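Local coordinates for cyclic dimeric GMP binding protein (Pseudomonas fluorescens, PDB 3PJV) that probably receives cyclic di-GMP signals inside the cell and relays them across the membrane to control proteolysis by LapG in the periplasm, at residues 86-91 with 119-123; 94-98 with 109-113; 42-47 with 69-73. Residues are numbered along the deposited sequence.

In the fold
Contact 1 is the most buried of the three and purely apolar: helix 83-89 packs on helix 117-128. Contact 2 is the hairpin between strands 96-102 and 105-114, and backbone hydrogen bonds hold it. It is partly buried and lies nested in the chain loop that contact 1 closes. Contact 3, also partly buried, sets helix 39-50 against strand 68-73. It mixes apolar packing with a salt bridge at the more exposed edge. No two share a helix or strand, but contacts 1 and 2 use neighbouring elements. Contacts 2 and 3 lie on opposite sides of the chain's centre, their centres 29 Å apart. Contacts 1 and 2 touch the second subunit, so the dimer interface includes both.

Contact 1: 86-91 with 119-123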
loop_
_atom_site.group_PDB
_atom_site.type_symbol
_atom_site.label_atom_id
_atom_site.label_comp_id
_atom_site.label_asym_id
_atom_site.label_seq_id
_atom_site.Cartn_x
_atom_site.Cartn_y
_atom_site.Cartn_z
ATOM N N VAL A 86 -8.989 -4.691 -17.328
ATOM C CA VAL A 86 -7.729 -5.278 -16.891
ATOM C C VAL A 86 -6.992 -5.963 -18.033
ATOM O O VAL A 86 -5.797 -5.744 -18.230
ATOM C CB VAL A 86 -7.938 -6.291 -15.746
ATOM C CG1 VAL A 86 -6.599 -6.809 -15.241
ATOM C CG2 VAL A 86 -8.701 -5.645 -14.620
ATOM N N LYS A 87 -7.711 -6.798 -18.783
ATOM C CA LYS A 87 -7.134 -7.485 -19.932
ATOM C C LYS A 87 -6.679 -6.470 -20.972
ATOM O O LYS A 87 -5.585 -6.582 -21.528
ATOM C CB LYS A 87 -8.160 -8.434 -20.557
ATOM C CG LYS A 87 -8.976 -9.215 -19.537
ATOM C CD LYS A 87 -10.044 -10.066 -20.220
ATOM C CE LYS A 87 -10.935 -9.211 -21.105
ATOM N NZ LYS A 87 -12.006 -9.998 -21.770
ATOM N N LEU A 88 -7.529 -5.479 -21.224
ATOM C CA LEU A 88 -7.230 -4.428 -22.190
ATOM C C LEU A 88 -5.942 -3.688 -21.834
ATOM O O LEU A 88 -5.048 -3.553 -22.669
ATOM C CB LEU A 88 -8.404 -3.447 -22.286
ATOM C CG LEU A 88 -8.364 -2.336 -23.336
ATOM C CD1 LEU A 88 -8.243 -2.913 -24.742
ATOM C CD2 LEU A 88 -9.611 -1.462 -23.223
ATOM N N ILE A 89 -5.851 -3.215 -20.591
ATOM C CA ILE A 89 -4.655 -2.520 -20.128
ATOM C C ILE A 89 -3.456 -3.472 -20.075
ATOM O O ILE A 89 -2.357 -3.110 -20.469
ATOM C CB ILE A 89 -4.890 -1.837 -18.755
ATOM C CG1 ILE A 89 -4.809 -0.320 -18.901
ATOM C CG2 ILE A 89 -3.868 -2.290 -17.738
ATOM C CD1 ILE A 89 -5.682 0.236 -19.968
ATOM N N GLY A 90 -3.678 -4.693 -19.598
ATOM C CA GLY A 90 -2.627 -5.692 -19.531
ATOM C C GLY A 90 -1.404 -5.213 -18.768
ATOM O O GLY A 90 -0.306 -5.138 -19.318
ATOM N N LEU A 91 -1.603 -4.873 -17.498
ATOM C CA LEU A 91 -0.509 -4.469 -16.619
ATOM C C LEU A 91 0.410 -5.636 -16.281
ATOM O O LEU A 91 -0.054 -6.714 -15.910
ATOM C CB LEU A 91 -1.069 -3.901 -15.316
ATOM C CG LEU A 91 -1.042 -2.393 -15.091
ATOM C CD1 LEU A 91 -1.156 -2.117 -13.602
ATOM C CD2 LEU A 91 0.229 -1.798 -15.637
ATOM N N ALA A 119 -3.583 1.054 -8.777
ATOM C CA ALA A 119 -3.084 1.414 -10.098
ATOM C C ALA A 119 -4.190 1.281 -11.162
ATOM O O ALA A 119 -4.414 2.185 -11.975
ATOM C CB ALA A 119 -1.890 0.540 -10.451
ATOM N N LEU A 120 -4.890 0.154 -11.143
ATOM C CA LEU A 120 -5.970 -0.067 -12.109
ATOM C C LEU A 120 -7.086 0.957 -11.942
ATOM O O LEU A 120 -7.648 1.441 -12.934
ATOM C CB LEU A 120 -6.513 -1.486 -11.988
ATOM C CG LEU A 120 -5.551 -2.553 -12.512
ATOM C CD1 LEU A 120 -5.925 -3.928 -11.989
ATOM C CD2 LEU A 120 -5.528 -2.512 -14.044
ATOM N N ALA A 121 -7.416 1.284 -10.695
ATOM C CA ALA A 121 -8.452 2.284 -10.434
ATOM C C ALA A 121 -8.074 3.620 -11.050
ATOM O O ALA A 121 -8.900 4.274 -11.672
ATOM C CB ALA A 121 -8.723 2.441 -8.946
ATOM N N LYS A 122 -6.821 4.028 -10.876
ATOM C CA LYS A 122 -6.359 5.297 -11.437
ATOM C C LYS A 122 -6.365 5.297 -12.969
ATOM O O LYS A 122 -6.730 6.295 -13.610
ATOM C CB LYS A 122 -4.968 5.632 -10.894
ATOM C CG LYS A 122 -4.992 6.018 -9.427
ATOM C CD LYS A 122 -3.598 5.969 -8.823
ATOM C CE LYS A 122 -2.615 6.834 -9.599
ATOM N NZ LYS A 122 -1.269 6.780 -8.951
ATOM N N LEU A 123 -5.966 4.172 -13.561
ATOM C CA LEU A 123 -5.944 4.052 -15.014
ATOM C C LEU A 123 -7.357 4.142 -15.579
ATOM O O LEU A 123 -7.587 4.798 -16.595
ATOM C CB LEU A 123 -5.286 2.734 -15.436
ATOM C CG LEU A 123 -3.761 2.725 -15.335
ATOM C CD1 LEU A 123 -3.240 1.308 -15.442
ATOM C CD2 LEU A 123 -3.155 3.621 -16.405
#
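In this part of the LapD/MoxY periplasmic domain, the end of helix 83-89 and the residues after it pack on helix 117-128. In the sequence the hairpin of contact 2 lies between the two helices, so the contact closes a loop in the chain. The interface is all aliphatic and buries 255 Å².

Val86 and Ile89 sit one turn apart on the first helix. Val86 is in the t rotamer, and its CG2 lies 4.2 Å from Leu120 CD1. Ile89 has an off-well chi1 of -114°. This places CG2 4.1 Å from Leu120 CD2 and CG1 4.1 Å from Leu123 CD1. Leu120 and Leu123 both hold the common mt rotamer. The CA-to-CB bond of Leu120 points sideways to the first segment, yet its methyls reach Val86, Ile89 and Leu91.

The helix ends at Ile89, and Gly90 is the first residue outside it. Gly90 N still bonds to Val86 O at 2.7 Å, but phi is positive (55°), a value that glycine takes readily. The chain then turns out of the helix, and extended Leu91 points its side chain at the second helix. Its chi1 of -105° is also between wells. Leu91 CD1 lies 4.2 Å from Ala119 CB and 4.4 Å from Leu120 CD2.

The second subunit covers this region too. Its Val14 packs on Leu91 and its Tyr13 on Leu123, while its Arg10 donates a hydrogen bond to Ile89 O. Within the contact, Leu123 CD1 touches Ile89 CG1 at 4.1 Å and Leu91 CG at 4.3 Å, in directions about 90° apart.

Contact 2: 94-98 with 109-113; sequences AGGDA and RVEVV
Strands 96-98 and 109-113 are extended and run antiparallel at 163°, their axes 4.7 Å apart at closest approach. Gly96 pairs with Val112 and Ala98 with Val110, both hydrogen-bonded pairs (CA-CA 5.3 Å). Asp97 with Glu111 is the non-hydrogen-bonded pair between them (CA-CA 4.5 Å). Gly96 N donates to Val112 O (2.9 Å), and Val112 N to Gly96 O (2.8 Å). Ala98 N donates to Val110 O (3.0 Å), and Val110 N to Ala98 O (2.8 Å). Val110 O also takes a CA-H...O contact from Asp97 CA (3.0 Å). Gly95 CA is 3.3 Å from Val112 O, and a CB there would be tight. This is the base of the beta hairpin 96-102/105-114, whose strand 105-114 also pairs antiparallel with the second subunit, consistent with an intertwined dimer. Val110, Val112 and Ala98 share a face. Asp97 (chi1 p) and Glu111 (chi1 m, chi2 t) share the other. With Arg109 in ttp (chi1-chi3), Glu111 OE2 accepts from Arg109 NE (2.8 Å) and Arg109 NH2 (3.0 Å), a salt bridge. A water donates to Asp97 OD2 (2.9 Å) and Glu111 OE2 (3.0 Å). In the second subunit, Arg59 salt-bridges Glu111 OE1 and Gln22 donates to Asp97 O.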
loop_
_atom_site.group_PDB
_atom_site.type_symbol
_atom_site.label_atom_id
_atom_site.label_comp_id
_atom_site.label_asym_id
_atom_site.label_seq_id
_atom_site.Cartn_x
_atom_site.Cartn_y
_atom_site.Cartn_z
ATOM N N ALA A 94 5.161 -6.705 -12.303
ATOM C CA ALA A 94 6.230 -5.894 -11.708
ATOM C C ALA A 94 6.751 -6.404 -10.362
ATOM O O ALA A 94 7.018 -5.615 -9.470
ATOM C CB ALA A 94 5.785 -4.434 -11.576
ATOM N N GLY A 95 6.917 -7.713 -10.223
ATOM C CA GLY A 95 7.378 -8.277 -8.966
ATOM C C GLY A 95 8.786 -7.869 -8.559
ATOM O O GLY A 95 9.565 -7.362 -9.368
ATOM N N GLY A 96 9.111 -8.091 -7.291
ATOM C CA GLY A 96 10.461 -7.875 -6.794
ATOM C C GLY A 96 10.904 -9.071 -5.982
ATOM O O GLY A 96 10.073 -9.783 -5.437
ATOM N N ASP A 97 12.207 -9.312 -5.900
ATOM C CA ASP A 97 12.681 -10.436 -5.106
ATOM C C ASP A 97 14.028 -10.175 -4.440
ATOM O O ASP A 97 14.756 -9.258 -4.815
ATOM C CB ASP A 97 12.731 -11.719 -5.944
ATOM C CG ASP A 97 13.489 -11.545 -7.243
ATOM O OD1 ASP A 97 14.650 -11.080 -7.206
ATOM O OD2 ASP A 97 12.920 -11.875 -8.306
ATOM N N ALA A 98 14.347 -10.997 -3.451
ATOM C CA ALA A 98 15.580 -10.823 -2.691
ATOM C C ALA A 98 16.040 -12.169 -2.142
ATOM O O ALA A 98 15.226 -13.059 -1.900
ATOM C CB ALA A 98 15.374 -9.824 -1.561
ATOM N N ARG A 109 14.801 -17.643 -1.778
ATOM C CA ARG A 109 14.440 -16.429 -2.493
ATOM C C ARG A 109 13.041 -15.970 -2.066
ATOM O O ARG A 109 12.099 -16.767 -2.047
ATOM C CB ARG A 109 14.473 -16.653 -4.007
ATOM C CG ARG A 109 14.082 -15.439 -4.841
ATOM C CD ARG A 109 14.202 -15.715 -6.353
ATOM N NE ARG A 109 13.240 -16.713 -6.813
ATOM C CZ ARG A 109 13.555 -17.954 -7.180
ATOM N NH1 ARG A 109 14.823 -18.371 -7.151
ATOM N NH2 ARG A 109 12.596 -18.776 -7.574
ATOM N N VAL A 110 12.931 -14.694 -1.703
ATOM C CA VAL A 110 11.649 -14.080 -1.362
ATOM C C VAL A 110 11.107 -13.388 -2.604
ATOM O O VAL A 110 11.790 -12.547 -3.195
ATOM C CB VAL A 110 11.806 -13.020 -0.253
ATOM C CG1 VAL A 110 10.454 -12.391 0.075
ATOM C CG2 VAL A 110 12.430 -13.629 0.989
ATOM N N GLU A 111 9.892 -13.748 -3.011
ATOM C CA GLU A 111 9.265 -13.142 -4.176
ATOM C C GLU A 111 8.020 -12.372 -3.752
ATOM O O GLU A 111 7.155 -12.922 -3.086
ATOM C CB GLU A 111 8.865 -14.218 -5.182
ATOM C CG GLU A 111 10.030 -15.113 -5.586
ATOM C CD GLU A 111 9.619 -16.215 -6.550
ATOM O OE1 GLU A 111 8.424 -16.580 -6.580
ATOM O OE2 GLU A 111 10.501 -16.707 -7.282
ATOM N N VAL A 112 7.943 -11.099 -4.129
ATOM C CA VAL A 112 6.812 -10.260 -3.743
ATOM C C VAL A 112 6.162 -9.639 -4.966
ATOM O O VAL A 112 6.850 -9.174 -5.876
ATOM C CB VAL A 112 7.243 -9.114 -2.792
ATOM C CG1 VAL A 112 6.057 -8.193 -2.512
ATOM C CG2 VAL A 112 7.814 -9.674 -1.509
ATOM N N VAL A 113 4.831 -9.646 -4.999
ATOM C CA VAL A 113 4.101 -8.987 -6.076
ATOM C C VAL A 113 3.074 -8.047 -5.455
ATOM O O VAL A 113 2.261 -8.468 -4.629
ATOM C CB VAL A 113 3.424 -10.001 -7.033
ATOM C CG1 VAL A 113 2.574 -9.273 -8.058
ATOM C CG2 VAL A 113 4.472 -10.846 -7.745
HETATM O O HOH W 1 11.431 -14.349 -8.816
#

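Contact 3: 42-47 with 69-73; sequences VELLVS and IVERN
Helix 42-47 lies over strand 70-73, nearly parallel to it, axes 9.1 Å apart and crossing at -24°. Within this chain, the helix packs on one strand of the antiparallel pair 55-62 and 68-73. Ile69 and Val70 both face Val60, a classic beta bulge. Glu43 lies nearest Val70, Ser47 nearest Arg72. Val70 (chi1 p) is the main bump. Its CG1 fits between Val42 CG1 (4.2 Å) and Val46 CG2 (3.7 Å), one helical turn apart, and its CG2 meets Glu43 CG (4.2 Å). Ile69 CG2 touches Val42 CG1 (4.3 Å). Arg72 (chi1 and chi2 both m) folds back along the helix flank, its CG 4.4 Å from Val46 CG1. Its NH2 forms a salt bridge with Glu43 OE1 (2.9 Å; Glu43 chi1 t, chi2 t) and a weak hydrogen bond to Ser47 OG (3.2 Å; chi1 m). NH1 donates to Glu71 O (3.0 Å), NE to a water (2.8 Å). The valines make an apolar hollow; at its more exposed flank Glu43 meets the Arg72 charge.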
loop_
_atom_site.group_PDB
_atom_site.type_symbol
_atom_site.label_atom_id
_atom_site.label_comp_id
_atom_site.label_asym_id
_atom_site.label_seq_id
_atom_site.Cartn_x
_atom_site.Cartn_y
_atom_site.Cartn_z
ATOM N N VAL A 42 9.550 19.779 -1.034
ATOM C CA VAL A 42 8.346 19.463 -0.272
ATOM C C VAL A 42 7.326 18.831 -1.210
ATOM O O VAL A 42 6.754 17.776 -0.915
ATOM C CB VAL A 42 7.751 20.698 0.402
ATOM C CG1 VAL A 42 6.352 20.385 0.924
ATOM C CG2 VAL A 42 8.671 21.167 1.530
ATOM N N GLU A 43 7.119 19.462 -2.359
ATOM C CA GLU A 43 6.189 18.914 -3.335
ATOM C C GLU A 43 6.633 17.533 -3.819
ATOM O O GLU A 43 5.811 16.627 -3.968
ATOM C CB GLU A 43 5.991 19.872 -4.514
ATOM C CG GLU A 43 4.905 19.405 -5.471
ATOM C CD GLU A 43 4.495 20.473 -6.465
ATOM O OE1 GLU A 43 3.592 20.206 -7.289
ATOM O OE2 GLU A 43 5.073 21.579 -6.422
ATOM N N LEU A 44 7.934 17.364 -4.048
ATOM C CA LEU A 44 8.460 16.075 -4.498
ATOM C C LEU A 44 8.195 14.966 -3.493
ATOM O O LEU A 44 7.773 13.867 -3.852
ATOM C CB LEU A 44 9.964 16.151 -4.756
ATOM C CG LEU A 44 10.395 16.427 -6.187
ATOM C CD1 LEU A 44 11.798 15.892 -6.404
ATOM C CD2 LEU A 44 9.426 15.774 -7.145
ATOM N N LEU A 45 8.464 15.261 -2.226
ATOM C CA LEU A 45 8.306 14.276 -1.163
ATOM C C LEU A 45 6.849 13.895 -0.939
ATOM O O LEU A 45 6.545 12.737 -0.669
ATOM C CB LEU A 45 8.920 14.798 0.136
ATOM C CG LEU A 45 10.449 14.778 0.105
ATOM C CD1 LEU A 45 11.020 15.534 1.295
ATOM C CD2 LEU A 45 10.962 13.339 0.068
ATOM N N VAL A 46 5.949 14.863 -1.063
ATOM C CA VAL A 46 4.532 14.561 -0.937
ATOM C C VAL A 46 4.033 13.745 -2.141
ATOM O O VAL A 46 3.289 12.779 -1.978
ATOM C CB VAL A 46 3.682 15.828 -0.784
ATOM C CG1 VAL A 46 2.184 15.482 -0.796
ATOM C CG2 VAL A 46 4.053 16.565 0.507
ATOM N N SER A 47 4.457 14.133 -3.341
ATOM C CA SER A 47 4.059 13.405 -4.552
ATOM C C SER A 47 4.510 11.956 -4.519
ATOM O O SER A 47 3.767 11.055 -4.924
ATOM C CB SER A 47 4.627 14.088 -5.802
ATOM O OG SER A 47 3.929 15.282 -6.074
ATOM N N ILE A 69 0.178 24.377 2.056
ATOM C CA ILE A 69 1.455 24.508 1.370
ATOM C C ILE A 69 1.404 23.659 0.111
ATOM O O ILE A 69 1.780 24.094 -0.982
ATOM C CB ILE A 69 2.604 24.002 2.258
ATOM C CG1 ILE A 69 2.776 24.904 3.484
ATOM C CG2 ILE A 69 3.894 23.892 1.448
ATOM C CD1 ILE A 69 3.734 24.343 4.505
ATOM N N VAL A 70 0.921 22.435 0.273
ATOM C CA VAL A 70 0.748 21.526 -0.849
ATOM C C VAL A 70 -0.372 20.562 -0.514
ATOM O O VAL A 70 -0.582 20.214 0.639
ATOM C CB VAL A 70 2.047 20.758 -1.173
ATOM C CG1 VAL A 70 2.360 19.770 -0.082
ATOM C CG2 VAL A 70 1.928 20.047 -2.522
ATOM N N GLU A 71 -1.121 20.157 -1.523
ATOM C CA GLU A 71 -2.130 19.127 -1.302
ATOM C C GLU A 71 -2.402 18.284 -2.537
ATOM O O GLU A 71 -2.107 18.673 -3.664
ATOM C CB GLU A 71 -3.432 19.730 -0.787
ATOM C CG GLU A 71 -4.182 20.527 -1.807
ATOM C CD GLU A 71 -5.482 21.075 -1.254
ATOM O OE1 GLU A 71 -6.194 20.322 -0.555
ATOM O OE2 GLU A 71 -5.780 22.261 -1.514
ATOM N N ARG A 72 -2.969 17.116 -2.285
ATOM C CA ARG A 72 -3.249 16.156 -3.324
ATOM C C ARG A 72 -4.526 15.436 -2.932
ATOM O O ARG A 72 -4.724 15.095 -1.774
ATOM C CB ARG A 72 -2.105 15.144 -3.415
ATOM C CG ARG A 72 -0.788 15.700 -3.974
ATOM C CD ARG A 72 -0.913 15.993 -5.446
ATOM N NE ARG A 72 0.349 16.351 -6.091
ATOM C CZ ARG A 72 0.882 17.571 -6.068
ATOM N NH1 ARG A 72 0.272 18.552 -5.408
ATOM N NH2 ARG A 72 2.028 17.813 -6.694
ATOM N N ASN A 73 -5.390 15.195 -3.907
ATOM C CA ASN A 73 -6.646 14.532 -3.642
ATOM C C ASN A 73 -6.924 13.537 -4.738
ATOM O O ASN A 73 -6.673 13.823 -5.909
ATOM C CB ASN A 73 -7.795 15.549 -3.594
ATOM C CG ASN A 73 -7.833 16.325 -2.304
ATOM O OD1 ASN A 73 -8.499 15.924 -1.351
ATOM N ND2 ASN A 73 -7.124 17.446 -2.262
HETATM O O HOH W 2 1.052 13.778 -7.072
#